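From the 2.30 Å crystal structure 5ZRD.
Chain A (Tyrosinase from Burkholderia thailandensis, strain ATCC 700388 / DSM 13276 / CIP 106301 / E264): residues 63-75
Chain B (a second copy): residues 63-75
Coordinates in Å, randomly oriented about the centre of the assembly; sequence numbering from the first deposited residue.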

# COMPACT_ATOMS: atom_id res chain seq x y z
N TYR A 63 10.29 4.02 -10.41
CA TYR A 63 9.48 4.45 -9.32
C TYR A 63 9.41 3.37 -8.24
O TYR A 63 9.69 2.21 -8.47
CB TYR A 63 8.07 4.76 -9.81
CG TYR A 63 8.04 5.92 -10.77
CD1 TYR A 63 8.09 7.23 -10.32
CD2 TYR A 63 8.00 5.70 -12.14
CE1 TYR A 63 8.10 8.30 -11.20
CE2 TYR A 63 7.98 6.76 -13.04
CZ TYR A 63 8.05 8.06 -12.56
OH TYR A 63 8.07 9.08 -13.45
N ARG A 64 9.03 3.84 -7.06
CA ARG A 64 8.69 3.01 -5.92
C ARG A 64 7.22 3.31 -5.59
O ARG A 64 6.87 4.15 -4.69
CB ARG A 64 9.62 3.30 -4.74
CG ARG A 64 11.09 2.97 -4.99
CD ARG A 64 11.99 3.55 -3.90
NE ARG A 64 13.41 3.47 -4.21
CZ ARG A 64 14.30 2.72 -3.56
NH1 ARG A 64 13.89 1.90 -2.61
NH2 ARG A 64 15.59 2.79 -3.89
N LYS A 65 6.36 2.64 -6.37
CA LYS A 65 4.92 2.84 -6.33
C LYS A 65 4.40 2.70 -4.89
O LYS A 65 3.55 3.49 -4.48
CB LYS A 65 4.20 1.91 -7.32
CG LYS A 65 4.03 2.49 -8.72
CD LYS A 65 3.08 3.71 -8.74
CE LYS A 65 3.63 4.95 -9.41
NZ LYS A 65 3.32 4.98 -10.87
N PRO A 66 4.91 1.70 -4.13
CA PRO A 66 4.37 1.58 -2.78
C PRO A 66 4.82 2.76 -1.90
O PRO A 66 4.04 3.21 -1.07
CB PRO A 66 4.80 0.21 -2.26
CG PRO A 66 5.35 -0.52 -3.49
CD PRO A 66 5.70 0.53 -4.51
N VAL A 67 5.99 3.31 -2.13
CA VAL A 67 6.43 4.53 -1.40
C VAL A 67 5.58 5.73 -1.84
O VAL A 67 5.16 6.54 -0.99
CB VAL A 67 7.93 4.83 -1.58
CG1 VAL A 67 8.33 6.14 -0.95
CG2 VAL A 67 8.82 3.74 -1.04
N ASP A 68 5.38 5.92 -3.14
CA ASP A 68 4.62 7.10 -3.61
C ASP A 68 3.26 7.20 -2.96
O ASP A 68 2.73 8.31 -2.76
CB ASP A 68 4.40 7.05 -5.10
CG ASP A 68 5.70 7.08 -5.89
OD1 ASP A 68 6.65 7.79 -5.48
OD2 ASP A 68 5.73 6.39 -6.93
N ALA A 69 2.71 6.03 -2.62
CA ALA A 69 1.36 5.91 -2.11
C ALA A 69 1.29 6.06 -0.58
O ALA A 69 0.18 6.12 -0.04
CB ALA A 69 0.79 4.58 -2.52
N LEU A 70 2.43 6.10 0.11
CA LEU A 70 2.42 6.20 1.60
C LEU A 70 1.75 7.51 2.07
O LEU A 70 1.84 8.54 1.41
CB LEU A 70 3.86 6.14 2.11
CG LEU A 70 4.56 4.80 1.95
CD1 LEU A 70 6.07 4.96 2.12
CD2 LEU A 70 3.98 3.78 2.92
N PRO A 71 1.13 7.49 3.28
CA PRO A 71 0.64 8.72 3.88
C PRO A 71 1.79 9.64 4.30
O PRO A 71 2.93 9.21 4.33
CB PRO A 71 -0.17 8.33 5.12
CG PRO A 71 0.14 6.88 5.35
CD PRO A 71 0.70 6.33 4.05
N GLN A 72 1.42 10.86 4.68
CA GLN A 72 2.30 12.03 4.92
C GLN A 72 3.37 11.69 5.98
O GLN A 72 4.53 12.02 5.78
CB GLN A 72 1.44 13.23 5.34
CG GLN A 72 2.12 14.24 6.28
CD GLN A 72 1.42 15.58 6.35
OE1 GLN A 72 1.97 16.62 5.94
NE2 GLN A 72 0.20 15.59 6.87
N ASP A 73 2.98 11.03 7.06
CA ASP A 73 3.87 10.68 8.15
C ASP A 73 4.75 9.47 7.93
O ASP A 73 5.49 9.12 8.81
CB ASP A 73 3.06 10.43 9.41
CG ASP A 73 2.44 11.69 9.94
OD1 ASP A 73 2.99 12.78 9.66
OD2 ASP A 73 1.41 11.60 10.64
N ASP A 74 4.65 8.83 6.77
CA ASP A 74 5.34 7.58 6.54
C ASP A 74 6.26 7.67 5.34
O ASP A 74 7.16 6.82 5.17
CB ASP A 74 4.31 6.47 6.27
CG ASP A 74 3.55 6.01 7.51
OD1 ASP A 74 3.83 6.47 8.64
OD2 ASP A 74 2.61 5.19 7.35
N ILE A 75 5.96 8.64 4.48
CA ILE A 75 6.60 8.78 3.15
C ILE A 75 7.98 9.44 3.35
O ILE A 75 8.21 10.16 4.34
CB ILE A 75 5.72 9.61 2.18
CG1 ILE A 75 6.21 9.51 0.74
CG2 ILE A 75 5.63 11.06 2.63
CD1 ILE A 75 5.21 10.04 -0.31
N TYR B 63 1.09 0.86 15.21
CA TYR B 63 1.65 0.37 13.99
C TYR B 63 1.53 1.45 12.92
O TYR B 63 0.81 2.38 13.12
CB TYR B 63 0.98 -0.95 13.60
CG TYR B 63 1.28 -2.07 14.58
CD1 TYR B 63 2.50 -2.73 14.54
CD2 TYR B 63 0.37 -2.45 15.56
CE1 TYR B 63 2.79 -3.76 15.43
CE2 TYR B 63 0.63 -3.50 16.44
CZ TYR B 63 1.86 -4.15 16.38
OH TYR B 63 2.18 -5.14 17.25
N ARG B 64 2.33 1.32 11.86
CA ARG B 64 2.15 1.99 10.59
C ARG B 64 1.94 0.90 9.53
O ARG B 64 2.91 0.38 8.95
CB ARG B 64 3.38 2.85 10.24
CG ARG B 64 3.88 3.80 11.33
CD ARG B 64 5.26 4.39 10.99
NE ARG B 64 5.80 5.27 12.03
CZ ARG B 64 5.86 6.60 11.97
NH1 ARG B 64 5.66 7.21 10.81
NH2 ARG B 64 6.13 7.29 13.07
N LYS B 65 0.68 0.54 9.28
CA LYS B 65 0.40 -0.62 8.40
C LYS B 65 0.95 -0.40 6.98
O LYS B 65 1.52 -1.31 6.38
CB LYS B 65 -1.10 -0.93 8.39
CG LYS B 65 -1.60 -1.68 9.62
CD LYS B 65 -2.01 -0.79 10.75
CE LYS B 65 -2.79 -1.55 11.82
NZ LYS B 65 -3.22 -0.69 12.94
N PRO B 66 0.82 0.80 6.42
CA PRO B 66 1.39 1.00 5.08
C PRO B 66 2.89 0.69 5.01
O PRO B 66 3.37 0.06 4.06
CB PRO B 66 1.13 2.48 4.79
CG PRO B 66 -0.07 2.83 5.68
CD PRO B 66 0.14 2.01 6.94
N VAL B 67 3.63 1.06 6.06
CA VAL B 67 5.09 0.80 6.13
C VAL B 67 5.33 -0.71 6.30
O VAL B 67 6.24 -1.26 5.66
CB VAL B 67 5.75 1.60 7.27
CG1 VAL B 67 7.22 1.28 7.41
CG2 VAL B 67 5.52 3.11 7.11
N ASP B 68 4.50 -1.36 7.14
CA ASP B 68 4.67 -2.82 7.39
C ASP B 68 4.51 -3.63 6.12
O ASP B 68 5.14 -4.69 5.97
CB ASP B 68 3.68 -3.35 8.45
CG ASP B 68 3.82 -2.65 9.80
OD1 ASP B 68 4.94 -2.22 10.18
OD2 ASP B 68 2.79 -2.51 10.49
N ALA B 69 3.69 -3.11 5.20
CA ALA B 69 3.42 -3.77 3.91
C ALA B 69 4.51 -3.52 2.85
O ALA B 69 4.48 -4.21 1.82
CB ALA B 69 2.06 -3.31 3.39
N LEU B 70 5.45 -2.57 3.02
CA LEU B 70 6.39 -2.21 1.91
C LEU B 70 7.29 -3.40 1.56
O LEU B 70 7.60 -4.19 2.43
CB LEU B 70 7.28 -1.02 2.32
CG LEU B 70 6.56 0.32 2.51
CD1 LEU B 70 7.44 1.30 3.27
CD2 LEU B 70 6.12 0.90 1.17
N PRO B 71 7.73 -3.49 0.30
CA PRO B 71 8.66 -4.57 -0.07
C PRO B 71 10.07 -4.38 0.47
O PRO B 71 10.41 -3.30 0.94
CB PRO B 71 8.78 -4.55 -1.60
CG PRO B 71 8.21 -3.21 -1.99
CD PRO B 71 7.18 -2.90 -0.93
N GLN B 72 10.87 -5.44 0.30
CA GLN B 72 12.24 -5.55 0.79
C GLN B 72 12.99 -4.20 0.66
O GLN B 72 13.52 -3.69 1.64
CB GLN B 72 12.93 -6.71 0.05
CG GLN B 72 14.38 -6.95 0.46
CD GLN B 72 14.81 -8.40 0.52
OE1 GLN B 72 15.63 -8.79 1.35
NE2 GLN B 72 14.25 -9.22 -0.36
N ASP B 73 13.04 -3.63 -0.53
CA ASP B 73 13.85 -2.41 -0.78
C ASP B 73 13.26 -1.07 -0.32
O ASP B 73 13.93 -0.10 -0.37
CB ASP B 73 14.16 -2.30 -2.30
CG ASP B 73 15.14 -3.38 -2.81
OD1 ASP B 73 15.51 -4.29 -2.04
OD2 ASP B 73 15.57 -3.32 -4.00
N ASP B 74 12.00 -1.00 0.07
CA ASP B 74 11.35 0.26 0.37
C ASP B 74 11.16 0.41 1.86
O ASP B 74 10.81 1.49 2.34
CB ASP B 74 9.98 0.34 -0.33
CG ASP B 74 10.08 0.29 -1.87
OD1 ASP B 74 11.19 0.55 -2.43
OD2 ASP B 74 9.06 -0.03 -2.54
N ILE B 75 11.36 -0.67 2.61
CA ILE B 75 10.85 -0.72 3.99
C ILE B 75 11.90 -0.06 4.87
O ILE B 75 13.07 -0.06 4.53
CB ILE B 75 10.50 -2.15 4.46
CG1 ILE B 75 9.67 -2.11 5.75
CG2 ILE B 75 11.74 -3.03 4.63
CD1 ILE B 75 9.04 -3.44 6.15

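Symmetric protein contacts often use each polar interaction twice, once in each direction, and pack an apolar patch between the two copies of it. The paired stretches of this tyrosinase follow that pattern, burying 543 Å² in total.

The polar element joins one arginine to two successive residues of the partner chain. A:Arg64, at the N-cap position, directs its CA-to-CB bond toward chain B and carries its guanidinium out on an extended side chain (chi1 m, chi2 and chi3 t). A:Arg64 NH1 lies 3.0 Å from B:Asp74 OD1, a hydrogen bond that forms part of a salt bridge. The same NH1 gives a weak hydrogen bond to the carbonyl B:Asp73 O, also at 3.0 Å, with an N-H...O angle of only 122°. Both acceptors lie at the guanidinium edge, near its plane, where its N-H groups point. In the reciprocal half, B:Arg64 NH1 bonds to A:Asp74 OD1 at 2.9 Å and weakly to A:Asp73 O at 2.8 Å. A:Asp73 O and A:Asp74 OD1 are 3.1 Å apart; as two acceptors they cannot bond to each other, and the shared arginine donor satisfies both. Each arginine also uses NH1 and NH2 in hydrogen bonds elsewhere in the structure.

A:Asp74 and B:Asp74 are well suited to their buried places: the short side chain of each, in the m rotamer, brings a charged carboxylate to the partner's arginine, while A:Asp74 CG rests 3.5 Å from B:Val67 CG2.

Between the two salt bridges the leucines meet, A:Leu70 CD2 to B:Leu70 CD2 at 4.0 Å. Each also packs against a proline, with A:Leu70 CD2 3.6 Å from B:Pro66 CB and A:Pro66 CB 3.7 Å from B:Leu70 CD2. Leucine and proline side chains suit this patch because they bring no polar group needing a partner.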